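Long-range contact in uncharacterized protein (Pyrococcus furiosus, PDB 4XLZ), which probably removes an acetyl group from N,N'-diacetylchitobiose, as a metal-dependent carbohydrate esterase family 14 deacetylase: residues A[107-119]-A[147-159]. Numbering follows the deposited sequence.
Sequences LNYRDTELPYSRE and SHPDHRRTGFLAI. With CD (cadmium ion), chain G.
Asp-111, in the loop that follows strand 103-109, outermost in this chain's parallel sheet, meets Asp-150 and His-148 at the N-terminal end of helix 149-164; the five parallel strands, in the order 3-2-1-4-5, mark the Rossmann-like α/β fold of this GlcNAc-PI de-N-acetylase family member. Its OD1 lies 3.3 Å from Asp-150 OD1, acceptor against acceptor; a water that donates to Asp-111 OD1 and also bonds His-148 NE2 in the imidazole plane probably eases this approach, while Asp-111 OD2 accepts from Met-72 N. Within the type II turn 110-113, Thr-112 N gives a 2.7 Å bond to the syn lone pair of Asp-150 OD1, N-H...O angle 158°. Leu-114 N reaches Asp-150 OD2 over a longer 3.3 Å, arriving 37° above the carboxylate plane. Asp-150 OD1 also bonds His-40 NE2, whose ND1 holds the cadmium ion together with Asp-43 and His-151, making Asp-150 a second-shell residue. Replacing Asp-150 by an alanine is likely to leave Thr-112 N and Leu-114 N without their acceptor and His-40 NE2 without this partner. The side chain of Leu-114, its CG turned anti to the backbone N, brings CD2 against Thr-154 OG1, which is itself bonded to Asp-150 O. Extended from CG to NE, Arg-153 places NH1 2.9 Å from Leu-114 O, with that oxygen 3° out of the guanidinium plane. Tyr-116 CD2 lies 3.6 Å from Leu-157 CD2. Tyr-116 CE2 approaches Phe-156 CB, and the hydroxyl bonds Glu-160. Tyr-116 CB sits 3.7 Å above one face of the Arg-153 guanidinium, towards the rim.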
# COMPACT_ATOMS: atom_id res chain seq x y z
N LEU A 107 -20.75 5.12 0.21
CA LEU A 107 -19.43 4.76 0.85
C LEU A 107 -18.47 5.88 0.78
O LEU A 107 -17.48 5.90 1.56
CB LEU A 107 -18.80 3.55 0.11
CG LEU A 107 -19.63 2.28 0.16
CD1 LEU A 107 -18.70 1.11 -0.25
CD2 LEU A 107 -20.25 1.91 1.55
N ASN A 108 -18.63 6.85 -0.18
CA ASN A 108 -17.85 8.06 -0.28
C ASN A 108 -16.35 7.89 -0.62
O ASN A 108 -15.63 8.81 -0.46
CB ASN A 108 -17.95 8.96 1.02
CG ASN A 108 -19.40 9.57 1.22
OD1 ASN A 108 -19.99 9.41 2.29
ND2 ASN A 108 -19.81 10.18 0.33
N TYR A 109 -16.04 6.76 -1.19
CA TYR A 109 -14.65 6.71 -1.77
C TYR A 109 -14.58 7.71 -2.96
O TYR A 109 -15.62 7.94 -3.64
CB TYR A 109 -14.28 5.25 -2.24
CG TYR A 109 -14.16 4.35 -1.00
CD1 TYR A 109 -12.98 4.41 -0.27
CD2 TYR A 109 -15.16 3.48 -0.68
CE1 TYR A 109 -12.83 3.65 0.90
CE2 TYR A 109 -15.02 2.63 0.49
CZ TYR A 109 -13.88 2.81 1.24
OH TYR A 109 -13.83 2.06 2.42
N ARG A 110 -13.44 8.32 -3.16
CA ARG A 110 -13.40 9.31 -4.23
C ARG A 110 -13.41 8.59 -5.59
O ARG A 110 -12.74 7.61 -5.86
CB ARG A 110 -12.15 10.18 -4.14
CG ARG A 110 -12.22 11.31 -5.23
CD ARG A 110 -11.05 12.35 -4.99
NE ARG A 110 -11.34 13.10 -3.71
CZ ARG A 110 -10.47 13.96 -3.17
NH1 ARG A 110 -9.28 14.16 -3.74
NH2 ARG A 110 -10.77 14.60 -2.04
N ASP A 111 -14.23 9.15 -6.48
CA ASP A 111 -14.26 8.70 -7.91
C ASP A 111 -12.88 8.68 -8.50
O ASP A 111 -12.09 9.59 -8.33
CB ASP A 111 -15.13 9.83 -8.57
CG ASP A 111 -15.42 9.60 -9.99
OD1 ASP A 111 -15.15 8.58 -10.65
OD2 ASP A 111 -16.07 10.59 -10.54
N THR A 112 -12.62 7.53 -9.16
CA THR A 112 -11.33 7.17 -9.84
C THR A 112 -10.34 6.62 -8.81
O THR A 112 -9.22 6.25 -9.20
CB THR A 112 -10.61 8.25 -10.68
OG1 THR A 112 -10.08 9.33 -9.92
CG2 THR A 112 -11.64 8.79 -11.80
N GLU A 113 -10.76 6.54 -7.53
CA GLU A 113 -9.84 6.17 -6.42
C GLU A 113 -10.55 5.11 -5.63
O GLU A 113 -10.10 4.88 -4.43
CB GLU A 113 -9.48 7.39 -5.55
CG GLU A 113 -8.90 8.54 -6.48
CD GLU A 113 -8.34 9.71 -5.74
OE1 GLU A 113 -7.82 10.61 -6.42
OE2 GLU A 113 -8.52 9.81 -4.44
N LEU A 114 -11.47 4.31 -6.11
CA LEU A 114 -12.03 3.22 -5.31
C LEU A 114 -10.95 2.18 -5.01
O LEU A 114 -10.47 1.61 -6.00
CB LEU A 114 -13.21 2.60 -6.11
CG LEU A 114 -13.87 1.42 -5.35
CD1 LEU A 114 -14.54 1.90 -3.96
CD2 LEU A 114 -14.96 0.78 -6.23
N PRO A 115 -10.62 1.88 -3.78
CA PRO A 115 -9.63 0.80 -3.59
C PRO A 115 -10.13 -0.54 -3.93
O PRO A 115 -11.35 -0.81 -3.88
CB PRO A 115 -9.32 0.88 -2.07
CG PRO A 115 -9.85 2.27 -1.62
CD PRO A 115 -11.04 2.55 -2.53
N TYR A 116 -9.15 -1.45 -4.16
CA TYR A 116 -9.52 -2.87 -4.26
C TYR A 116 -8.87 -3.53 -3.01
O TYR A 116 -7.66 -3.85 -3.03
CB TYR A 116 -9.01 -3.51 -5.58
CG TYR A 116 -9.37 -4.94 -5.65
CD1 TYR A 116 -8.37 -5.93 -5.48
CD2 TYR A 116 -10.70 -5.35 -5.81
CE1 TYR A 116 -8.70 -7.31 -5.59
CE2 TYR A 116 -11.06 -6.69 -5.85
CZ TYR A 116 -10.04 -7.68 -5.71
OH TYR A 116 -10.33 -9.03 -5.74
N SER A 117 -9.64 -3.63 -1.95
CA SER A 117 -8.98 -4.01 -0.67
C SER A 117 -10.04 -4.64 0.23
O SER A 117 -11.26 -4.51 0.12
CB SER A 117 -8.46 -2.72 0.01
OG SER A 117 -9.56 -1.88 0.41
N ARG A 118 -9.46 -5.33 1.28
CA ARG A 118 -10.30 -5.90 2.37
C ARG A 118 -11.11 -4.80 3.05
O ARG A 118 -12.30 -5.08 3.35
CB ARG A 118 -9.30 -6.55 3.34
CG ARG A 118 -10.11 -7.11 4.62
CD ARG A 118 -9.06 -7.70 5.64
NE ARG A 118 -8.30 -6.52 6.09
CZ ARG A 118 -7.08 -6.66 6.58
NH1 ARG A 118 -6.68 -7.93 6.91
NH2 ARG A 118 -6.33 -5.57 6.87
N GLU A 119 -10.54 -3.61 3.21
CA GLU A 119 -11.32 -2.54 3.87
C GLU A 119 -12.65 -2.30 3.10
O GLU A 119 -13.72 -2.13 3.75
CB GLU A 119 -10.43 -1.31 3.90
CG GLU A 119 -11.26 -0.12 4.43
CD GLU A 119 -10.49 1.14 4.53
OE1 GLU A 119 -9.44 1.29 3.86
OE2 GLU A 119 -10.89 2.01 5.28
N SER A 147 -12.82 -0.21 -19.15
CA SER A 147 -11.57 0.48 -18.88
C SER A 147 -11.61 1.31 -17.56
O SER A 147 -10.61 1.98 -17.25
CB SER A 147 -11.23 1.42 -20.00
OG SER A 147 -11.02 0.52 -21.16
N HIS A 148 -12.78 1.29 -16.86
CA HIS A 148 -12.84 2.16 -15.64
C HIS A 148 -12.57 1.22 -14.41
O HIS A 148 -13.36 0.32 -14.12
CB HIS A 148 -14.27 2.75 -15.51
CG HIS A 148 -14.25 3.97 -14.63
ND1 HIS A 148 -13.60 4.02 -13.40
CD2 HIS A 148 -14.71 5.23 -14.86
CE1 HIS A 148 -13.67 5.24 -12.90
NE2 HIS A 148 -14.34 6.02 -13.79
N PRO A 149 -11.48 1.53 -13.73
CA PRO A 149 -11.10 0.61 -12.57
C PRO A 149 -12.22 0.65 -11.51
O PRO A 149 -12.47 -0.35 -10.84
CB PRO A 149 -9.83 1.24 -12.00
CG PRO A 149 -9.81 2.69 -12.48
CD PRO A 149 -10.48 2.61 -13.92
N ASP A 150 -12.98 1.80 -11.36
CA ASP A 150 -14.02 1.77 -10.33
C ASP A 150 -15.09 0.75 -10.73
O ASP A 150 -15.77 0.18 -9.88
CB ASP A 150 -14.76 3.15 -10.23
CG ASP A 150 -13.91 4.27 -9.68
OD1 ASP A 150 -14.30 5.46 -9.80
OD2 ASP A 150 -12.79 4.07 -9.09
N HIS A 151 -15.39 0.60 -12.04
CA HIS A 151 -16.41 -0.39 -12.41
C HIS A 151 -15.91 -1.83 -12.20
O HIS A 151 -16.66 -2.64 -11.63
CB HIS A 151 -16.74 -0.17 -13.92
CG HIS A 151 -17.78 0.91 -14.09
ND1 HIS A 151 -18.92 0.67 -14.81
CD2 HIS A 151 -17.87 2.14 -13.52
CE1 HIS A 151 -19.69 1.80 -14.73
NE2 HIS A 151 -19.04 2.71 -14.03
N ARG A 152 -14.67 -2.14 -12.65
CA ARG A 152 -14.19 -3.52 -12.48
C ARG A 152 -14.10 -3.85 -10.95
O ARG A 152 -14.57 -4.92 -10.54
CB ARG A 152 -12.77 -3.62 -13.04
CG ARG A 152 -12.71 -3.43 -14.57
CD ARG A 152 -11.28 -3.72 -15.06
NE ARG A 152 -10.28 -2.77 -14.57
CZ ARG A 152 -9.66 -1.86 -15.24
NH1 ARG A 152 -10.00 -1.58 -16.53
NH2 ARG A 152 -8.73 -1.12 -14.67
N ARG A 153 -13.58 -2.90 -10.21
CA ARG A 153 -13.45 -3.17 -8.76
C ARG A 153 -14.82 -3.32 -8.06
O ARG A 153 -14.95 -4.19 -7.17
CB ARG A 153 -12.62 -2.11 -8.09
CG ARG A 153 -11.12 -2.18 -8.57
CD ARG A 153 -10.32 -1.00 -8.10
NE ARG A 153 -8.95 -1.24 -8.50
CZ ARG A 153 -7.94 -0.66 -7.90
NH1 ARG A 153 -8.08 0.34 -6.96
NH2 ARG A 153 -6.65 -1.09 -8.28
N THR A 154 -15.83 -2.49 -8.46
CA THR A 154 -17.10 -2.70 -7.83
C THR A 154 -17.62 -4.08 -8.06
O THR A 154 -18.22 -4.73 -7.14
CB THR A 154 -18.07 -1.61 -8.40
OG1 THR A 154 -17.64 -0.32 -8.00
CG2 THR A 154 -19.50 -1.84 -7.80
N GLY A 155 -17.51 -4.59 -9.33
CA GLY A 155 -18.03 -5.92 -9.61
C GLY A 155 -17.35 -7.03 -8.77
O GLY A 155 -18.03 -7.85 -8.19
N PHE A 156 -16.02 -6.97 -8.80
CA PHE A 156 -15.31 -8.05 -8.06
C PHE A 156 -15.57 -7.92 -6.58
O PHE A 156 -15.81 -8.94 -5.94
CB PHE A 156 -13.77 -7.88 -8.32
CG PHE A 156 -13.30 -8.35 -9.69
CD1 PHE A 156 -13.61 -9.65 -10.12
CD2 PHE A 156 -12.61 -7.42 -10.49
CE1 PHE A 156 -13.13 -10.07 -11.41
CE2 PHE A 156 -12.16 -7.84 -11.80
CZ PHE A 156 -12.44 -9.17 -12.23
N LEU A 157 -15.48 -6.72 -6.04
CA LEU A 157 -15.71 -6.56 -4.57
C LEU A 157 -17.13 -6.97 -4.19
O LEU A 157 -17.34 -7.52 -3.09
CB LEU A 157 -15.46 -5.15 -4.15
CG LEU A 157 -13.97 -4.66 -4.27
CD1 LEU A 157 -13.95 -3.08 -4.15
CD2 LEU A 157 -13.12 -5.28 -3.12
N ALA A 158 -18.12 -6.72 -5.06
CA ALA A 158 -19.48 -7.12 -4.69
C ALA A 158 -19.65 -8.61 -4.64
O ALA A 158 -20.17 -9.16 -3.66
CB ALA A 158 -20.46 -6.55 -5.80
N ILE A 159 -19.06 -9.34 -5.62
CA ILE A 159 -19.17 -10.80 -5.68
C ILE A 159 -18.47 -11.35 -4.43
O ILE A 159 -18.97 -12.23 -3.74
CB ILE A 159 -18.52 -11.34 -6.95
CG1 ILE A 159 -19.39 -10.88 -8.12
CG2 ILE A 159 -18.46 -12.89 -6.90
CD1 ILE A 159 -18.66 -11.09 -9.51
CD CD G . -20.12 4.72 -13.74
O HOH W 1 -15.05 8.62 -13.31
O HOH W 2 -10.68 2.33 -8.70
O HOH W 3 -18.58 5.95 -15.41